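Protein piwi (Drosophila melanogaster, PDB 6KR6) binds piRNAs and, in complexes with them, represses transposable elements in the germline, as a member of the Piwi subfamily of argonaute proteins. Local coordinates at residues Gly579-Lys584 with Tyr783-Ala788; Gly525-Ala530 with Thr793-Ile798. All coordinates share one frame; numbering follows the deposited sequence.

Contact 1 (Gly579-Lys584 with Tyr783-Ala788); sequences GFDIAK and YAKKLA. With ZN (zinc ion), chain N.
The carboxylate of Asp581 is the flat group that meets Lys785. Both oxygens chelate the zinc ion, which lies close to the carboxylate plane on its oxygen side, OD1 at 2.0 Å. Lys785 CG comes to 3.5 Å from Asp581 OD2, beyond that oxygen and well out of the carboxylate plane. CG is anti to the backbone N in both residues (chi1 -160° in Asp581), and the lysine chain runs alongside the aspartate. The second flat group, the Phe580 ring, leaves the opposite side of the strand and packs on Leu625 and Met628 of helix 625-640.

Alanines bring helix and strand together. Ala784 CB sits 3.5 Å from Asp581 N, and one turn later Ala788 CB meets Ala583 CB at 3.8 Å. With such small side chains the segment axes approach to 6.7 Å and cross at -31°.

Asp652 completes the protein part of the zinc site, and both aspartates are probably catalytic, as in RNase H-like nucleases. Lys785 NZ stands 6.6 Å from Asp581 OD2 and instead forms a salt bridge to a phosphate of the bound RNA. The pairing therefore sets apolar lysine methylenes beside the metal-binding carboxylate, while the ammonium serves the nucleic acid.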
# COMPACT_ATOMS: atom_id res chain seq x y z
N GLY A 579 13.55 -8.94 -4.86
CA GLY A 579 12.24 -8.40 -4.53
C GLY A 579 11.46 -9.44 -3.74
O GLY A 579 11.68 -10.64 -3.88
N PHE A 580 10.54 -8.96 -2.90
CA PHE A 580 9.79 -9.84 -2.02
C PHE A 580 8.44 -9.21 -1.73
O PHE A 580 8.37 -8.01 -1.44
CB PHE A 580 10.56 -10.09 -0.72
CG PHE A 580 9.79 -10.89 0.30
CD1 PHE A 580 9.64 -12.25 0.16
CD2 PHE A 580 9.25 -10.26 1.41
CE1 PHE A 580 8.93 -12.98 1.10
CE2 PHE A 580 8.54 -10.99 2.36
CZ PHE A 580 8.39 -12.35 2.20
N ASP A 581 7.37 -10.00 -1.83
CA ASP A 581 6.07 -9.51 -1.41
C ASP A 581 5.23 -10.66 -0.87
O ASP A 581 5.62 -11.83 -0.93
CB ASP A 581 5.32 -8.77 -2.54
CG ASP A 581 4.22 -7.85 -2.01
OD1 ASP A 581 3.96 -7.86 -0.79
OD2 ASP A 581 3.61 -7.10 -2.81
N ILE A 582 4.06 -10.31 -0.33
CA ILE A 582 3.19 -11.24 0.36
C ILE A 582 1.77 -11.07 -0.14
O ILE A 582 1.39 -10.03 -0.67
CB ILE A 582 3.26 -11.06 1.89
CG1 ILE A 582 3.55 -9.60 2.25
CG2 ILE A 582 4.31 -11.97 2.49
CD1 ILE A 582 2.39 -8.64 2.06
N ALA A 583 0.97 -12.13 0.03
CA ALA A 583 -0.41 -12.09 -0.42
C ALA A 583 -1.28 -12.98 0.45
O ALA A 583 -0.88 -14.09 0.81
CB ALA A 583 -0.53 -12.52 -1.89
N LYS A 584 -2.48 -12.49 0.78
CA LYS A 584 -3.47 -13.29 1.48
C LYS A 584 -4.08 -14.32 0.52
O LYS A 584 -4.04 -14.17 -0.70
CB LYS A 584 -4.57 -12.41 2.06
CG LYS A 584 -4.12 -11.47 3.17
CD LYS A 584 -5.24 -10.51 3.56
CE LYS A 584 -4.77 -9.48 4.58
NZ LYS A 584 -5.77 -8.39 4.78
N TYR A 783 7.32 -8.52 -9.89
CA TYR A 783 7.35 -9.97 -10.11
C TYR A 783 6.92 -10.72 -8.86
O TYR A 783 6.15 -11.68 -8.94
CB TYR A 783 8.75 -10.41 -10.54
CG TYR A 783 9.14 -10.05 -11.96
CD1 TYR A 783 8.27 -10.28 -13.02
CD2 TYR A 783 10.38 -9.49 -12.24
CE1 TYR A 783 8.62 -9.96 -14.31
CE2 TYR A 783 10.74 -9.16 -13.53
CZ TYR A 783 9.86 -9.40 -14.56
OH TYR A 783 10.21 -9.07 -15.85
N ALA A 784 7.43 -10.31 -7.70
CA ALA A 784 7.05 -10.96 -6.45
C ALA A 784 5.57 -10.81 -6.18
O ALA A 784 4.91 -11.76 -5.76
CB ALA A 784 7.87 -10.40 -5.29
N LYS A 785 5.02 -9.61 -6.41
CA LYS A 785 3.59 -9.42 -6.20
C LYS A 785 2.78 -10.29 -7.16
O LYS A 785 1.79 -10.91 -6.75
CB LYS A 785 3.20 -7.95 -6.37
CG LYS A 785 1.84 -7.62 -5.77
CD LYS A 785 1.29 -6.27 -6.24
CE LYS A 785 0.50 -6.42 -7.53
NZ LYS A 785 -0.22 -5.15 -7.87
N LYS A 786 3.19 -10.35 -8.43
CA LYS A 786 2.50 -11.19 -9.40
C LYS A 786 2.49 -12.65 -8.97
O LYS A 786 1.44 -13.31 -8.97
CB LYS A 786 3.15 -11.03 -10.78
CG LYS A 786 2.42 -11.74 -11.91
CD LYS A 786 1.29 -10.88 -12.46
CE LYS A 786 0.53 -11.59 -13.57
NZ LYS A 786 -0.29 -12.71 -13.03
N LEU A 787 3.66 -13.17 -8.59
CA LEU A 787 3.75 -14.58 -8.22
C LEU A 787 2.97 -14.88 -6.95
O LEU A 787 2.25 -15.89 -6.88
CB LEU A 787 5.22 -14.98 -8.07
CG LEU A 787 5.55 -16.41 -7.63
CD1 LEU A 787 4.84 -17.44 -8.49
CD2 LEU A 787 7.06 -16.63 -7.68
N ALA A 788 3.07 -14.01 -5.94
CA ALA A 788 2.34 -14.23 -4.70
C ALA A 788 0.83 -14.18 -4.93
O ALA A 788 0.09 -14.99 -4.37
CB ALA A 788 2.76 -13.21 -3.65
ZN ZN N . 2.84 -6.23 -1.12

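Contact 2 (Gly525-Ala530 with Thr793-Ile798); sequences GYVDRA and TNLHSI. With ZN (zinc ion), chain E.
Val527 provides most of what the 525-530 segment contributes, against Leu795, Ser797 and Ile798. Its CB points toward the 793-798 segment, and there the two methyls diverge. CG1, anti to the backbone N (chi1 179°), reaches Ser797 CB at 3.8 Å and Ile798 O at 3.9 Å. CG2 turns to the leucine, 4.2 Å from Leu795 CD2. The other leucine methyl, CD1, comes to the edge of the Tyr526 ring near its plane, 4.4 Å from Tyr526 CD2, so the two methyls of Leu795 divide between Val527 and Tyr526.

His796 leaves helical geometry with positive phi (56°). Its ring turns from the 525-530 segment, and ND1 binds a zinc ion at 2.0 Å. Ser797 OG donates back to His796 O at 2.7 Å, from above the carbonyl plane with a C=O...donor angle of 102°.

Beyond the pair, Tyr808 meets the Tyr526 ring edge-to-face and Thr533 N hydrogen-bonds to Tyr526 OH. The tyrosine side chain lies about 7 Å from that of Leu810, which binds a zinc ion here with Gln556. Methyl and ring-edge contacts thus make the join, while polar groups of Tyr526, His796 and Ser797 are engaged by partners other than the facing segment.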
# COMPACT_ATOMS: atom_id res chain seq x y z
N GLY A 525 -0.99 -27.28 -14.39
CA GLY A 525 0.23 -26.98 -15.12
C GLY A 525 1.46 -26.77 -14.25
O GLY A 525 2.55 -27.23 -14.60
N TYR A 526 1.30 -26.08 -13.12
CA TYR A 526 2.44 -25.66 -12.32
C TYR A 526 2.64 -26.49 -11.05
O TYR A 526 3.79 -26.74 -10.66
CB TYR A 526 2.29 -24.19 -11.92
CG TYR A 526 2.34 -23.23 -13.09
CD1 TYR A 526 3.07 -23.53 -14.23
CD2 TYR A 526 1.66 -22.02 -13.05
CE1 TYR A 526 3.12 -22.65 -15.30
CE2 TYR A 526 1.70 -21.14 -14.12
CZ TYR A 526 2.43 -21.46 -15.24
OH TYR A 526 2.48 -20.59 -16.30
N VAL A 527 1.56 -26.93 -10.40
CA VAL A 527 1.68 -27.58 -9.10
C VAL A 527 1.82 -29.08 -9.27
O VAL A 527 2.76 -29.69 -8.76
CB VAL A 527 0.48 -27.24 -8.20
CG1 VAL A 527 0.60 -27.95 -6.87
CG2 VAL A 527 0.37 -25.73 -8.01
N ASP A 528 0.87 -29.69 -9.99
CA ASP A 528 0.93 -31.13 -10.20
C ASP A 528 2.02 -31.50 -11.20
O ASP A 528 2.78 -32.45 -10.98
CB ASP A 528 -0.43 -31.65 -10.66
CG ASP A 528 -1.52 -31.43 -9.63
OD1 ASP A 528 -1.20 -31.37 -8.42
OD2 ASP A 528 -2.70 -31.32 -10.02
N ARG A 529 2.11 -30.77 -12.30
CA ARG A 529 3.15 -30.96 -13.30
C ARG A 529 4.06 -29.73 -13.31
O ARG A 529 3.97 -28.85 -12.45
CB ARG A 529 2.52 -31.23 -14.67
CG ARG A 529 1.33 -32.18 -14.63
CD ARG A 529 1.67 -33.51 -13.97
NE ARG A 529 2.58 -34.32 -14.77
CZ ARG A 529 2.17 -35.25 -15.63
NH1 ARG A 529 0.88 -35.50 -15.79
NH2 ARG A 529 3.06 -35.94 -16.33
N ALA A 530 4.96 -29.67 -14.30
CA ALA A 530 5.93 -28.58 -14.40
C ALA A 530 6.04 -28.11 -15.85
O ALA A 530 7.07 -28.22 -16.50
CB ALA A 530 7.29 -29.02 -13.86
N THR A 793 -4.36 -16.62 -5.01
CA THR A 793 -5.68 -16.48 -5.61
C THR A 793 -6.12 -17.74 -6.36
O THR A 793 -7.29 -18.12 -6.30
CB THR A 793 -5.71 -15.28 -6.56
OG1 THR A 793 -5.41 -14.08 -5.83
CG2 THR A 793 -7.07 -15.13 -7.22
N ASN A 794 -5.19 -18.39 -7.06
CA ASN A 794 -5.53 -19.49 -7.96
C ASN A 794 -4.85 -20.80 -7.59
O ASN A 794 -5.52 -21.84 -7.54
CB ASN A 794 -5.17 -19.10 -9.40
CG ASN A 794 -5.68 -17.72 -9.78
OD1 ASN A 794 -5.01 -16.71 -9.55
ND2 ASN A 794 -6.87 -17.67 -10.35
N LEU A 795 -3.54 -20.79 -7.34
CA LEU A 795 -2.81 -22.03 -7.16
C LEU A 795 -3.08 -22.68 -5.80
O LEU A 795 -3.26 -23.90 -5.73
CB LEU A 795 -1.31 -21.79 -7.34
CG LEU A 795 -0.88 -21.39 -8.76
CD1 LEU A 795 0.64 -21.34 -8.87
CD2 LEU A 795 -1.47 -22.35 -9.78
N HIS A 796 -3.09 -21.89 -4.73
CA HIS A 796 -3.32 -22.39 -3.37
C HIS A 796 -2.33 -23.49 -2.98
O HIS A 796 -2.60 -24.30 -2.10
CB HIS A 796 -4.76 -22.89 -3.19
CG HIS A 796 -5.79 -21.81 -3.32
ND1 HIS A 796 -6.97 -22.00 -4.02
CD2 HIS A 796 -5.83 -20.55 -2.85
CE1 HIS A 796 -7.68 -20.89 -3.97
NE2 HIS A 796 -7.01 -19.99 -3.27
N SER A 797 -1.17 -23.53 -3.64
CA SER A 797 -0.13 -24.50 -3.34
C SER A 797 1.18 -24.01 -3.94
O SER A 797 1.21 -23.07 -4.74
CB SER A 797 -0.49 -25.89 -3.86
OG SER A 797 -1.47 -26.51 -3.04
N ILE A 798 2.26 -24.66 -3.55
CA ILE A 798 3.60 -24.25 -3.97
C ILE A 798 3.90 -24.86 -5.34
O ILE A 798 3.79 -26.08 -5.50
CB ILE A 798 4.64 -24.67 -2.94
CG1 ILE A 798 4.32 -24.05 -1.58
CG2 ILE A 798 6.03 -24.26 -3.40
CD1 ILE A 798 4.24 -22.54 -1.60
ZN ZN E . -7.54 -23.63 -5.10

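Overall arrangement
From the N terminus, residues 525-530 come first, at the end of helix 515-528, which links strands 506-510 and 533-537 of the four-stranded parallel sheet. Strand 575-584 of the RNase H-like part follows, bearing the first half of contact 1. After 198 intervening residues the chain returns in helix 779-795, whose 783-788 turns close contact 1. The end of the same helix and the residues after it then close contact 2 over 262 residues, so the contact 1 loop nests within the larger one without crossing. The centres lie 15 Å apart and the nearest atoms about 5 Å apart, without touching. Helix 779-795, with the residues just after it, thereby joins strand 575-584 to helix 515-528 beside the parallel sheet.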